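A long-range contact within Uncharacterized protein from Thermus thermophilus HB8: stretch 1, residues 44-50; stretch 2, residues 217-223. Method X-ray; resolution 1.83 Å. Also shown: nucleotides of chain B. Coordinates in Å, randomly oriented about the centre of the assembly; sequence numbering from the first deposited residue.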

# COMPACT_ATOMS: atom_id res chain seq x y z
N GLU A 44 9.26 11.35 -9.37
CA GLU A 44 10.11 12.53 -9.36
C GLU A 44 10.24 13.18 -8.01
O GLU A 44 11.30 13.74 -7.67
CB GLU A 44 9.56 13.59 -10.36
N GLU A 45 9.16 13.17 -7.23
CA GLU A 45 9.22 13.72 -5.89
C GLU A 45 10.21 12.97 -4.99
O GLU A 45 10.99 13.58 -4.26
CB GLU A 45 7.81 13.81 -5.28
CG GLU A 45 7.04 14.92 -5.97
CD GLU A 45 5.61 15.06 -5.51
OE1 GLU A 45 5.00 14.03 -5.15
OE2 GLU A 45 5.09 16.20 -5.54
N TYR A 46 10.17 11.64 -5.02
CA TYR A 46 11.17 10.87 -4.28
C TYR A 46 12.58 11.13 -4.82
O TYR A 46 13.53 11.20 -4.07
CB TYR A 46 10.84 9.41 -4.28
CG TYR A 46 9.80 9.03 -3.27
CD1 TYR A 46 10.00 9.28 -1.93
CD2 TYR A 46 8.65 8.36 -3.64
CE1 TYR A 46 9.06 8.90 -0.97
CE2 TYR A 46 7.70 7.98 -2.70
CZ TYR A 46 7.91 8.25 -1.37
OH TYR A 46 6.96 7.85 -0.42
N GLY A 47 12.70 11.31 -6.13
CA GLY A 47 13.97 11.67 -6.72
C GLY A 47 14.51 12.96 -6.11
O GLY A 47 15.69 13.07 -5.79
N LYS A 48 13.63 13.94 -5.98
CA LYS A 48 13.99 15.22 -5.37
C LYS A 48 14.35 15.11 -3.89
O LYS A 48 15.27 15.76 -3.42
CB LYS A 48 12.87 16.24 -5.59
CG LYS A 48 12.77 16.74 -7.03
CD LYS A 48 11.46 17.47 -7.27
CE LYS A 48 11.48 18.19 -8.62
NZ LYS A 48 10.19 18.91 -8.85
N LYS A 49 13.63 14.27 -3.16
CA LYS A 49 13.93 14.04 -1.76
C LYS A 49 15.29 13.37 -1.58
O LYS A 49 16.03 13.68 -0.64
CB LYS A 49 12.82 13.21 -1.11
CG LYS A 49 11.48 13.94 -1.02
CD LYS A 49 10.40 13.06 -0.40
CE LYS A 49 9.07 13.80 -0.26
NZ LYS A 49 7.98 12.87 0.16
N ARG A 50 15.62 12.46 -2.51
CA ARG A 50 16.89 11.82 -2.48
C ARG A 50 18.02 12.83 -2.74
O ARG A 50 19.05 12.77 -2.08
CB ARG A 50 16.96 10.65 -3.48
CG ARG A 50 18.28 9.91 -3.43
CD ARG A 50 18.28 8.71 -4.35
NE ARG A 50 17.32 7.70 -3.92
CZ ARG A 50 17.04 6.58 -4.58
NH1 ARG A 50 17.61 6.31 -5.75
NH2 ARG A 50 16.14 5.76 -4.10
N LYS A 217 0.71 11.48 2.39
CA LYS A 217 1.73 10.55 1.83
C LYS A 217 2.71 11.29 0.94
O LYS A 217 3.92 11.00 0.98
CB LYS A 217 1.07 9.39 1.08
CG LYS A 217 0.28 8.39 1.93
CD LYS A 217 0.82 8.12 3.34
CE LYS A 217 -0.01 7.04 4.04
NZ LYS A 217 0.49 6.80 5.42
N ARG A 218 2.23 12.26 0.18
CA ARG A 218 3.16 13.10 -0.61
C ARG A 218 4.11 13.94 0.24
O ARG A 218 5.30 13.97 -0.04
CB ARG A 218 2.38 14.03 -1.56
CG ARG A 218 3.21 15.20 -2.04
CD ARG A 218 2.53 15.99 -3.15
NE ARG A 218 3.42 17.06 -3.63
CZ ARG A 218 3.61 18.22 -3.01
NH1 ARG A 218 2.94 18.52 -1.90
NH2 ARG A 218 4.45 19.12 -3.52
N LEU A 219 3.59 14.64 1.25
CA LEU A 219 4.37 15.47 2.12
C LEU A 219 5.36 14.71 2.99
O LEU A 219 6.51 15.12 3.13
CB LEU A 219 3.47 16.29 3.07
CG LEU A 219 2.68 17.39 2.33
CD1 LEU A 219 1.70 18.06 3.25
CD2 LEU A 219 3.61 18.43 1.72
N GLY A 220 4.88 13.64 3.63
CA GLY A 220 5.62 12.98 4.68
C GLY A 220 5.99 11.54 4.43
O GLY A 220 6.55 10.89 5.31
N GLY A 221 5.62 11.03 3.26
CA GLY A 221 5.93 9.67 2.87
C GLY A 221 5.05 8.58 3.43
O GLY A 221 4.00 8.80 4.03
N GLN A 222 5.53 7.36 3.24
CA GLN A 222 4.76 6.16 3.47
C GLN A 222 4.25 6.04 4.88
O GLN A 222 3.15 5.51 5.08
CB GLN A 222 5.64 4.98 3.10
CG GLN A 222 5.05 3.62 3.23
CD GLN A 222 5.96 2.52 2.67
OE1 GLN A 222 7.09 2.76 2.19
NE2 GLN A 222 5.44 1.33 2.68
N LEU A 223 4.99 6.50 5.87
CA LEU A 223 4.47 6.30 7.22
C LEU A 223 3.93 7.56 7.86
O LEU A 223 3.63 7.57 9.05
CB LEU A 223 5.43 5.52 8.12
CG LEU A 223 6.83 6.00 8.36
CD1 LEU A 223 6.77 7.38 8.97
CD2 LEU A 223 7.55 5.02 9.28
P A B 1 8.77 -3.64 0.61
OP1 A B 1 9.56 -4.91 0.56
OP2 A B 1 8.00 -3.36 1.88
O5' A B 1 9.79 -2.45 0.30
C5' A B 1 9.54 -1.12 0.73
C4' A B 1 10.22 -0.18 -0.23
O4' A B 1 9.49 -0.16 -1.48
C3' A B 1 10.29 1.27 0.28
O3' A B 1 11.60 1.49 0.80
C2' A B 1 9.96 2.08 -0.98
O2' A B 1 11.13 2.37 -1.73
C1' A B 1 9.04 1.15 -1.75
N9 A B 1 7.62 1.23 -1.37
C8 A B 1 6.79 0.18 -1.12
N7 A B 1 5.58 0.57 -0.81
C5 A B 1 5.61 1.95 -0.90
C6 A B 1 4.63 2.94 -0.69
N6 A B 1 3.38 2.66 -0.32
N1 A B 1 5.00 4.23 -0.86
C2 A B 1 6.27 4.49 -1.21
N3 A B 1 7.28 3.64 -1.42
C4 A B 1 6.88 2.37 -1.24
P A B 2 11.96 2.86 1.58
OP1 A B 2 11.24 4.06 1.04
OP2 A B 2 13.46 2.83 1.71
O5' A B 2 11.34 2.55 3.02
C5' A B 2 12.02 1.59 3.87
C4' A B 2 11.30 1.50 5.19
O4' A B 2 11.45 2.77 5.89
C3' A B 2 9.80 1.22 5.12
O3' A B 2 9.40 0.30 6.13
C2' A B 2 9.18 2.59 5.41
O2' A B 2 7.92 2.48 6.03
C1' A B 2 10.20 3.18 6.37
N9 A B 2 10.16 4.62 6.49
C8 A B 2 9.62 5.53 5.60
N7 A B 2 9.69 6.76 6.04
C5 A B 2 10.29 6.66 7.29
C6 A B 2 10.62 7.63 8.26
N6 A B 2 10.32 8.92 8.16
N1 A B 2 11.25 7.19 9.38
C2 A B 2 11.45 5.87 9.52
N3 A B 2 11.17 4.87 8.68
C4 A B 2 10.57 5.34 7.58
O HOH W 1 6.24 18.66 -5.82
O HOH W 2 8.03 7.22 1.96
O HOH W 3 4.44 8.34 -0.34

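The strongest link is a salt bridge between Glu 45 and Arg 218. Arg 218 NE donates to Glu 45 OE2 at 2.7 Å, and the carboxylate oxygen lies at the edge of the guanidinium, near its plane, where the N-H group points. Water 1 reinforces the pair: it donates to Glu 45 OE2 (2.7 Å) and accepts from Arg 218 NH2 (3.0 Å).

Lys 49, one helical turn after Glu 45, makes the second direct bond. Its extended side chain carries NZ to within 2.9 Å of Arg 218 O. This carbonyl lies near the end of its helix, and the ammonium group supplies it with a donor.

Tyr 46 reaches stretch 2 mainly through water. Water 2 joins Tyr 46 OH (2.7 Å) to Gln 222 N (2.8 Å), and water 3 joins Tyr 46 OH (2.6 Å) to Lys 217 O (3.0 Å). Direct contact is looser, with Tyr 46 OH 3.9 Å from Gly 221 CA.

Stretch 1 is all helix; in stretch 2 Gly 221 is the first residue to leave helical phi/psi, and its positive phi favours glycine. The backbones stay well apart, with Glu 45 CA 8.1 Å from Arg 218 CA, so long side chains span the gap. The two stretches bury 239 Å² between them, both sides summed, and both direct hydrogen bonds involve charged side chains.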